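Local coordinates for putative Xylose isomerase (Rhodospirillum rubrum, PDB 3QXB), which probably acts as an isomerase of the xylose isomerase-like TIM-barrel family and binds iron and manganese ions, at residues R195-L200 with I206-L211; M133-Y138 with D158-L163. One frame throughout, in Å; residues are numbered along the deposited sequence.

Interaction 1: residues R195-L200 with I206-L211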
ATOM      1  N   ARG A 195      24.654  11.806   6.514  1.00 27.64           N
ATOM      2  CA  ARG A 195      25.637  11.084   5.762  1.00 27.79           C
ATOM      3  C   ARG A 195      25.225  10.965   4.271  1.00 26.39           C
ATOM      4  O   ARG A 195      26.028  11.188   3.389  1.00 25.16           O
ATOM      5  CB  ARG A 195      25.855   9.686   6.357  1.00 28.80           C
ATOM      6  CG  ARG A 195      26.481   8.709   5.349  1.00 30.00           C
ATOM      7  CD  ARG A 195      26.848   7.364   5.944  1.00 30.36           C
ATOM      8  NE  ARG A 195      27.607   6.590   4.956  1.00 30.66           N
ATOM      9  CZ  ARG A 195      27.779   5.264   4.971  1.00 29.05           C
ATOM     10  NH1 ARG A 195      27.209   4.496   5.897  1.00 30.93           N
ATOM     11  NH2 ARG A 195      28.510   4.697   4.029  1.00 27.04           N
ATOM     12  N   LEU A 196      23.979  10.578   4.009  1.00 25.19           N
ATOM     13  CA  LEU A 196      23.511  10.467   2.636  1.00 24.09           C
ATOM     14  C   LEU A 196      23.647  11.785   1.951  1.00 22.62           C
ATOM     15  O   LEU A 196      24.144  11.843   0.850  1.00 21.95           O
ATOM     16  CB  LEU A 196      22.047  10.010   2.571  1.00 23.27           C
ATOM     17  CG  LEU A 196      21.388   9.947   1.178  1.00 24.48           C
ATOM     18  CD1 LEU A 196      22.004   8.917   0.235  1.00 26.09           C
ATOM     19  CD2 LEU A 196      19.897   9.670   1.381  1.00 24.86           C
HETATM   20  N   MSE A 197      23.213  12.857   2.612  1.00 23.92           N
HETATM   21  CA  MSE A 197      23.314  14.226   2.051  1.00 23.58           C
HETATM   22  C   MSE A 197      24.745  14.643   1.764  1.00 24.88           C
HETATM   23  O   MSE A 197      25.015  15.247   0.710  1.00 24.99           O
HETATM   24  CB  MSE A 197      22.646  15.251   2.964  1.00 24.23           C
HETATM   25  CG  MSE A 197      21.108  15.123   2.979  1.00 22.86           C
HETATM   26 SE   MSE A 197      20.416  15.649   1.286  0.75 18.90          SE
HETATM   27  CE  MSE A 197      19.853  14.019   0.698  1.00 17.64           C
ATOM     28  N   ALA A 198      25.652  14.349   2.691  1.00 25.00           N
ATOM     29  CA  ALA A 198      27.053  14.692   2.503  1.00 26.09           C
ATOM     30  C   ALA A 198      27.650  13.912   1.319  1.00 26.04           C
ATOM     31  O   ALA A 198      28.432  14.449   0.555  1.00 26.80           O
ATOM     32  CB  ALA A 198      27.865  14.400   3.792  1.00 26.42           C
ATOM     33  N   ASP A 199      27.286  12.634   1.201  1.00 25.70           N
ATOM     34  CA  ASP A 199      27.770  11.777   0.142  1.00 25.60           C
ATOM     35  C   ASP A 199      27.339  12.316  -1.215  1.00 24.12           C
ATOM     36  O   ASP A 199      28.117  12.316  -2.153  1.00 25.36           O
ATOM     37  CB  ASP A 199      27.192  10.332   0.293  1.00 25.42           C
ATOM     38  CG  ASP A 199      27.970   9.475   1.275  1.00 29.66           C
ATOM     39  OD1 ASP A 199      29.012   9.939   1.817  1.00 29.86           O
ATOM     40  OD2 ASP A 199      27.504   8.326   1.539  1.00 36.30           O
ATOM     41  N   LEU A 200      26.092  12.758  -1.315  1.00 24.21           N
ATOM     42  CA  LEU A 200      25.538  13.219  -2.590  1.00 23.29           C
ATOM     43  C   LEU A 200      25.872  14.707  -2.916  1.00 22.56           C
ATOM     44  O   LEU A 200      25.895  15.083  -4.069  1.00 21.54           O
ATOM     45  CB  LEU A 200      24.041  12.955  -2.666  1.00 22.11           C
ATOM     46  CG  LEU A 200      23.488  11.505  -2.651  1.00 22.93           C
ATOM     47  CD1 LEU A 200      21.958  11.452  -2.631  1.00 17.67           C
ATOM     48  CD2 LEU A 200      24.021  10.740  -3.794  1.00 19.51           C
ATOM     49  N   ILE A 206      21.319  18.001 -10.198  1.00 21.35           N
ATOM     50  CA  ILE A 206      20.378  18.820  -9.467  1.00 21.03           C
ATOM     51  C   ILE A 206      20.466  18.398  -7.980  1.00 21.89           C
ATOM     52  O   ILE A 206      20.892  17.293  -7.652  1.00 20.41           O
ATOM     53  CB  ILE A 206      18.897  18.686 -10.018  1.00 21.41           C
ATOM     54  CG1 ILE A 206      18.470  17.227 -10.040  1.00 20.68           C
ATOM     55  CG2 ILE A 206      18.772  19.362 -11.412  1.00 17.44           C
ATOM     56  CD1 ILE A 206      16.928  16.921 -10.192  1.00 16.69           C
ATOM     57  N   PRO A 207      20.050  19.275  -7.076  1.00 22.88           N
ATOM     58  CA  PRO A 207      20.142  18.894  -5.670  1.00 24.31           C
ATOM     59  C   PRO A 207      19.239  17.733  -5.274  1.00 22.87           C
ATOM     60  O   PRO A 207      18.113  17.610  -5.767  1.00 23.02           O
ATOM     61  CB  PRO A 207      19.709  20.168  -4.950  1.00 25.67           C
ATOM     62  CG  PRO A 207      18.912  20.943  -6.023  1.00 26.49           C
ATOM     63  CD  PRO A 207      19.636  20.678  -7.255  1.00 23.38           C
ATOM     64  N   VAL A 208      19.747  16.884  -4.396  1.00 23.05           N
ATOM     65  CA  VAL A 208      18.933  15.856  -3.720  1.00 22.22           C
ATOM     66  C   VAL A 208      18.863  16.327  -2.281  1.00 23.02           C
ATOM     67  O   VAL A 208      19.884  16.622  -1.645  1.00 22.41           O
ATOM     68  CB  VAL A 208      19.567  14.445  -3.858  1.00 22.05           C
ATOM     69  CG1 VAL A 208      18.788  13.355  -3.085  1.00 21.54           C
ATOM     70  CG2 VAL A 208      19.720  14.083  -5.332  1.00 20.13           C
ATOM     71  N   ARG A 209      17.653  16.447  -1.771  1.00 22.39           N
ATOM     72  CA  ARG A 209      17.440  17.030  -0.452  1.00 23.66           C
ATOM     73  C   ARG A 209      16.559  16.094   0.364  1.00 22.97           C
ATOM     74  O   ARG A 209      16.061  15.093  -0.130  1.00 23.16           O
ATOM     75  CB  ARG A 209      16.787  18.420  -0.601  1.00 22.29           C
ATOM     76  CG  ARG A 209      17.696  19.494  -1.229  1.00 24.92           C
ATOM     77  CD  ARG A 209      18.819  19.901  -0.265  1.00 26.78           C
ATOM     78  NE  ARG A 209      19.765  20.817  -0.886  1.00 29.38           N
ATOM     79  CZ  ARG A 209      20.913  20.453  -1.457  1.00 32.35           C
ATOM     80  NH1 ARG A 209      21.292  19.164  -1.550  1.00 32.64           N
ATOM     81  NH2 ARG A 209      21.676  21.384  -1.981  1.00 33.10           N
ATOM     82  N   LEU A 210      16.363  16.459   1.633  1.00 24.07           N
ATOM     83  CA  LEU A 210      15.564  15.684   2.554  1.00 22.66           C
ATOM     84  C   LEU A 210      14.150  16.261   2.608  1.00 23.31           C
ATOM     85  O   LEU A 210      13.958  17.477   2.552  1.00 22.76           O
ATOM     86  CB  LEU A 210      16.179  15.695   3.958  1.00 22.95           C
ATOM     87  CG  LEU A 210      17.574  15.061   4.088  1.00 22.36           C
ATOM     88  CD1 LEU A 210      18.191  15.398   5.452  1.00 24.92           C
ATOM     89  CD2 LEU A 210      17.465  13.540   3.897  1.00 23.00           C
ATOM     90  N   LEU A 211      13.171  15.361   2.663  1.00 22.42           N
ATOM     91  CA  LEU A 211      11.837  15.696   3.120  1.00 22.54           C
ATOM     92  C   LEU A 211      11.657  14.952   4.441  1.00 22.84           C
ATOM     93  O   LEU A 211      11.846  13.762   4.494  1.00 22.52           O
ATOM     94  CB  LEU A 211      10.787  15.336   2.064  1.00 22.58           C
ATOM     95  CG  LEU A 211       9.321  15.545   2.460  1.00 22.18           C
ATOM     96  CD1 LEU A 211       8.442  15.826   1.212  1.00 16.42           C
ATOM     97  CD2 LEU A 211       8.800  14.326   3.284  1.00 19.15           C
TER
HETATM   98  O   HOH W   1      22.871  16.219  -1.173  1.00 22.86           O

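Interaction 2: residues M133-Y138 with D158-L163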
HETATM    1  N   MSE A 133      10.953  10.127  -2.661  1.00 19.00           N
HETATM    2  CA  MSE A 133      10.454   8.951  -1.999  1.00 19.05           C
HETATM    3  C   MSE A 133      11.434   8.540  -0.888  1.00 20.10           C
HETATM    4  O   MSE A 133      12.565   9.052  -0.838  1.00 20.18           O
HETATM    5  CB  MSE A 133      10.300   7.801  -3.015  1.00 17.76           C
HETATM    6  CG  MSE A 133      11.595   7.485  -3.796  1.00 17.63           C
HETATM    7 SE   MSE A 133      11.507   6.127  -5.183  0.75 14.74          SE
HETATM    8  CE  MSE A 133      11.574   4.601  -4.039  1.00 17.80           C
ATOM      9  N   PRO A 134      11.009   7.620  -0.015  1.00 20.37           N
ATOM     10  CA  PRO A 134      11.973   6.952   0.857  1.00 21.49           C
ATOM     11  C   PRO A 134      12.985   6.208   0.012  1.00 21.50           C
ATOM     12  O   PRO A 134      12.698   5.802  -1.110  1.00 21.35           O
ATOM     13  CB  PRO A 134      11.123   5.980   1.686  1.00 21.36           C
ATOM     14  CG  PRO A 134       9.682   6.467   1.507  1.00 22.13           C
ATOM     15  CD  PRO A 134       9.620   7.186   0.220  1.00 20.93           C
ATOM     16  N   PHE A 135      14.177   6.053   0.553  1.00 22.63           N
ATOM     17  CA  PHE A 135      15.311   5.569  -0.200  1.00 22.52           C
ATOM     18  C   PHE A 135      15.194   4.089  -0.569  1.00 22.92           C
ATOM     19  O   PHE A 135      15.703   3.671  -1.601  1.00 21.16           O
ATOM     20  CB  PHE A 135      16.583   5.795   0.626  1.00 22.60           C
ATOM     21  CG  PHE A 135      17.853   5.814  -0.171  1.00 22.62           C
ATOM     22  CD1 PHE A 135      18.076   6.783  -1.125  1.00 23.24           C
ATOM     23  CD2 PHE A 135      18.863   4.934   0.110  1.00 22.51           C
ATOM     24  CE1 PHE A 135      19.271   6.859  -1.786  1.00 24.35           C
ATOM     25  CE2 PHE A 135      20.058   4.993  -0.591  1.00 24.75           C
ATOM     26  CZ  PHE A 135      20.255   5.939  -1.534  1.00 21.76           C
ATOM     27  N   GLY A 136      14.548   3.302   0.285  1.00 23.32           N
ATOM     28  CA  GLY A 136      14.451   1.843   0.056  1.00 23.61           C
ATOM     29  C   GLY A 136      14.649   1.062   1.330  1.00 24.12           C
ATOM     30  O   GLY A 136      14.742   1.642   2.424  1.00 25.47           O
ATOM     31  N   SER A 137      14.726  -0.255   1.206  1.00 23.65           N
ATOM     32  CA  SER A 137      14.643  -1.104   2.367  1.00 23.77           C
ATOM     33  C   SER A 137      15.498  -2.342   2.260  1.00 23.66           C
ATOM     34  O   SER A 137      15.484  -3.013   1.237  1.00 22.57           O
ATOM     35  CB  SER A 137      13.161  -1.499   2.532  1.00 23.40           C
ATOM     36  OG  SER A 137      12.938  -2.244   3.694  1.00 23.75           O
ATOM     37  N   TYR A 138      16.214  -2.676   3.334  1.00 24.22           N
ATOM     38  CA  TYR A 138      17.005  -3.905   3.384  1.00 24.04           C
ATOM     39  C   TYR A 138      16.146  -5.082   3.753  1.00 24.21           C
ATOM     40  O   TYR A 138      15.227  -4.968   4.539  1.00 25.50           O
ATOM     41  CB  TYR A 138      18.128  -3.815   4.426  1.00 24.32           C
ATOM     42  CG  TYR A 138      19.219  -2.841   4.087  1.00 24.54           C
ATOM     43  CD1 TYR A 138      20.100  -3.076   3.035  1.00 23.10           C
ATOM     44  CD2 TYR A 138      19.387  -1.662   4.843  1.00 25.79           C
ATOM     45  CE1 TYR A 138      21.113  -2.156   2.721  1.00 24.54           C
ATOM     46  CE2 TYR A 138      20.420  -0.755   4.545  1.00 26.52           C
ATOM     47  CZ  TYR A 138      21.261  -0.998   3.473  1.00 22.50           C
ATOM     48  OH  TYR A 138      22.265  -0.096   3.209  1.00 26.37           O
ATOM     49  N   ASP A 158      25.098   5.470  -6.226  1.00 21.72           N
ATOM     50  CA  ASP A 158      25.457   5.656  -7.615  1.00 21.55           C
ATOM     51  C   ASP A 158      24.181   5.725  -8.468  1.00 20.06           C
ATOM     52  O   ASP A 158      24.100   6.517  -9.374  1.00 21.27           O
ATOM     53  CB  ASP A 158      26.393   4.547  -8.121  1.00 21.53           C
ATOM     54  CG  ASP A 158      27.799   4.643  -7.529  1.00 25.52           C
ATOM     55  OD1 ASP A 158      28.171   5.729  -6.985  1.00 24.36           O
ATOM     56  OD2 ASP A 158      28.526   3.618  -7.595  1.00 26.46           O
HETATM   57  N   MSE A 159      23.177   4.934  -8.144  1.00 19.87           N
HETATM   58  CA  MSE A 159      21.903   5.015  -8.870  1.00 19.22           C
HETATM   59  C   MSE A 159      21.261   6.399  -8.775  1.00 20.02           C
HETATM   60  O   MSE A 159      20.717   6.899  -9.765  1.00 19.67           O
HETATM   61  CB  MSE A 159      20.936   3.973  -8.377  1.00 18.96           C
HETATM   62  CG  MSE A 159      21.298   2.577  -8.861  1.00 18.24           C
HETATM   63 SE   MSE A 159      20.071   1.253  -8.309  0.75 12.10          SE
HETATM   64  CE  MSE A 159      20.772  -0.158  -9.294  1.00 18.28           C
ATOM     65  N   TRP A 160      21.271   6.997  -7.577  1.00 19.65           N
ATOM     66  CA  TRP A 160      20.589   8.265  -7.379  1.00 19.84           C
ATOM     67  C   TRP A 160      21.318   9.376  -8.106  1.00 19.37           C
ATOM     68  O   TRP A 160      20.695  10.336  -8.552  1.00 19.78           O
ATOM     69  CB  TRP A 160      20.397   8.614  -5.892  1.00 20.88           C
ATOM     70  CG  TRP A 160      19.127   7.986  -5.334  1.00 20.95           C
ATOM     71  CD1 TRP A 160      18.908   6.676  -5.107  1.00 21.10           C
ATOM     72  CD2 TRP A 160      17.917   8.661  -4.988  1.00 22.15           C
ATOM     73  NE1 TRP A 160      17.633   6.475  -4.633  1.00 21.64           N
ATOM     74  CE2 TRP A 160      16.995   7.676  -4.567  1.00 20.72           C
ATOM     75  CE3 TRP A 160      17.504   9.994  -5.018  1.00 21.66           C
ATOM     76  CZ2 TRP A 160      15.717   7.993  -4.127  1.00 21.28           C
ATOM     77  CZ3 TRP A 160      16.232  10.301  -4.601  1.00 21.98           C
ATOM     78  CH2 TRP A 160      15.349   9.302  -4.169  1.00 21.98           C
ATOM     79  N   ILE A 161      22.633   9.249  -8.216  1.00 19.15           N
ATOM     80  CA  ILE A 161      23.415  10.172  -9.016  1.00 20.02           C
ATOM     81  C   ILE A 161      22.977  10.170 -10.460  1.00 19.35           C
ATOM     82  O   ILE A 161      22.716  11.225 -11.025  1.00 18.94           O
ATOM     83  CB  ILE A 161      24.940   9.887  -8.863  1.00 20.34           C
ATOM     84  CG1 ILE A 161      25.340  10.242  -7.422  1.00 19.68           C
ATOM     85  CG2 ILE A 161      25.741  10.607  -9.937  1.00 20.60           C
ATOM     86  CD1 ILE A 161      26.692   9.681  -7.002  1.00 22.75           C
ATOM     87  N   GLU A 162      22.894   8.989 -11.049  1.00 18.82           N
ATOM     88  CA  GLU A 162      22.424   8.833 -12.428  1.00 20.99           C
ATOM     89  C   GLU A 162      20.983   9.364 -12.639  1.00 19.83           C
ATOM     90  O   GLU A 162      20.667   9.966 -13.667  1.00 18.74           O
ATOM     91  CB  GLU A 162      22.444   7.352 -12.789  1.00 21.77           C
ATOM     92  CG  GLU A 162      22.698   7.096 -14.233  1.00 28.20           C
ATOM     93  CD  GLU A 162      22.906   5.621 -14.605  1.00 32.57           C
ATOM     94  OE1 GLU A 162      23.177   4.748 -13.762  1.00 34.87           O
ATOM     95  OE2 GLU A 162      22.813   5.348 -15.806  1.00 40.15           O
ATOM     96  N   LEU A 163      20.128   9.063 -11.666  1.00 19.25           N
ATOM     97  CA  LEU A 163      18.738   9.487 -11.693  1.00 18.79           C
ATOM     98  C   LEU A 163      18.615  11.016 -11.537  1.00 18.81           C
ATOM     99  O   LEU A 163      17.760  11.612 -12.163  1.00 18.27           O
ATOM    100  CB  LEU A 163      17.923   8.757 -10.641  1.00 18.12           C
ATOM    101  CG  LEU A 163      17.583   7.302 -10.968  1.00 17.73           C
ATOM    102  CD1 LEU A 163      17.102   6.603  -9.682  1.00 16.56           C
ATOM    103  CD2 LEU A 163      16.562   7.252 -12.059  1.00 17.99           C
TER

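Interaction 1: residues R195-L200 with I206-L211
M197 and L200 bring the last turns of helix 190-200 against the start of strand 208-213, the two running nearly antiparallel: the axes of the short segments make 165° and approach to 8.9 Å. M197 faces R209 in the backbone register, and L200 faces V208. In a TIM barrel the helix of each beta-alpha-beta unit covers the sheet; here it packs on the following strand through side chains.

M197, present as selenomethionine, makes most of the contact. Bends at chi2 (-69°) and chi3 fold the chain back, laying SE on the strand backbone, 3.1 Å from V208 O and against R209 CA. Further out, CE reaches V208 CG1, while L200 CD1 packs on that same methyl at 3.7 Å. The M197 and L210 side chains lie alongside each other, running opposite ways, with M197 CG 3.7 Å from L210 CG and CE near L210 CD2. An alanine in place of L210 would probably leave M197 CG and CE without this apolar flank and let the selenium-bearing chain turn more readily.

V208 O is gripped twice. A water donates to it and to M197 O, bridging helix and strand. R209 NH1 donates to V208 O at 2.9 Å, a bent bond (N-H...O 142°) from above the carbonyl plane. P207 CB covers one guanidinium face.

The contact closes the beta-alpha-beta unit of strand 174-177, helix 190-200 and strand 208-213. R209 bonds through its backbone to L175 and V177, L210 to W239 and A241, and M197 also packs on W239.

Interaction 2: residues M133-Y138 with D158-L163
W160 and F135 join the outer helix 146-170 of the TIM barrel to the loop that leaves strand 130-133. From the helix, CB of W160 points toward the loop, and the indole then slides alongside the F135 ring, offering it one of its own faces. CG of W160 lies 3.7 Å from F135 CE1. CD1 and NE1 of W160 come closer still, each 3.3 Å from F135 CE1, and this carbon sits over one indole face, offset toward its rim. CE2 is shared between CE1 and CD1 of F135. W160 CZ2 still lies 4.0 Å from F135 CD1 and also meets M133, modelled as selenomethionine; of these two partners CH2 keeps M133 alone, whose CG lies near the indole plane at its edge.

The two rings are tilted by 32°, with centroids of the F135 ring and the five-membered ring of W160 4.5 Å apart, a close but oblique aromatic pair. With CG roughly anti to the backbone N (chi1 -159°), the F135 ring swings to the helix side, which puts CE1 over the indole. V177 touches both aromatic side chains, while F101 meets the indole and L116 of helix 106-125 also packs on W160. At the indole's benzene edge, W160 CZ2 and CH2 both come to 4.2 Å from M133 CG.

Interactions 1 and 2 are neighbouring parts of one packed layer between the barrel strands and their outer helices, their centres 11 Å apart. Three apolar touches join them: L196 CD1 to F135 CZ at 3.9 Å, L200 CD2 to I161 CG1 at 3.9 Å, and V208 CG1 to W160 CE3 at 4.1 Å. V208 of interaction 1, held by L200 and M197, thus also touches the indole of interaction 2. Both lie near the metal centre: the side chain of E178, which with D213, H244 and E286 forms one of the two metal sites, is about 6 Å from the side chain of M133 and about 7 Å from that of L210. Bound iron and manganese are about 10 and 12 Å from those same two side chains.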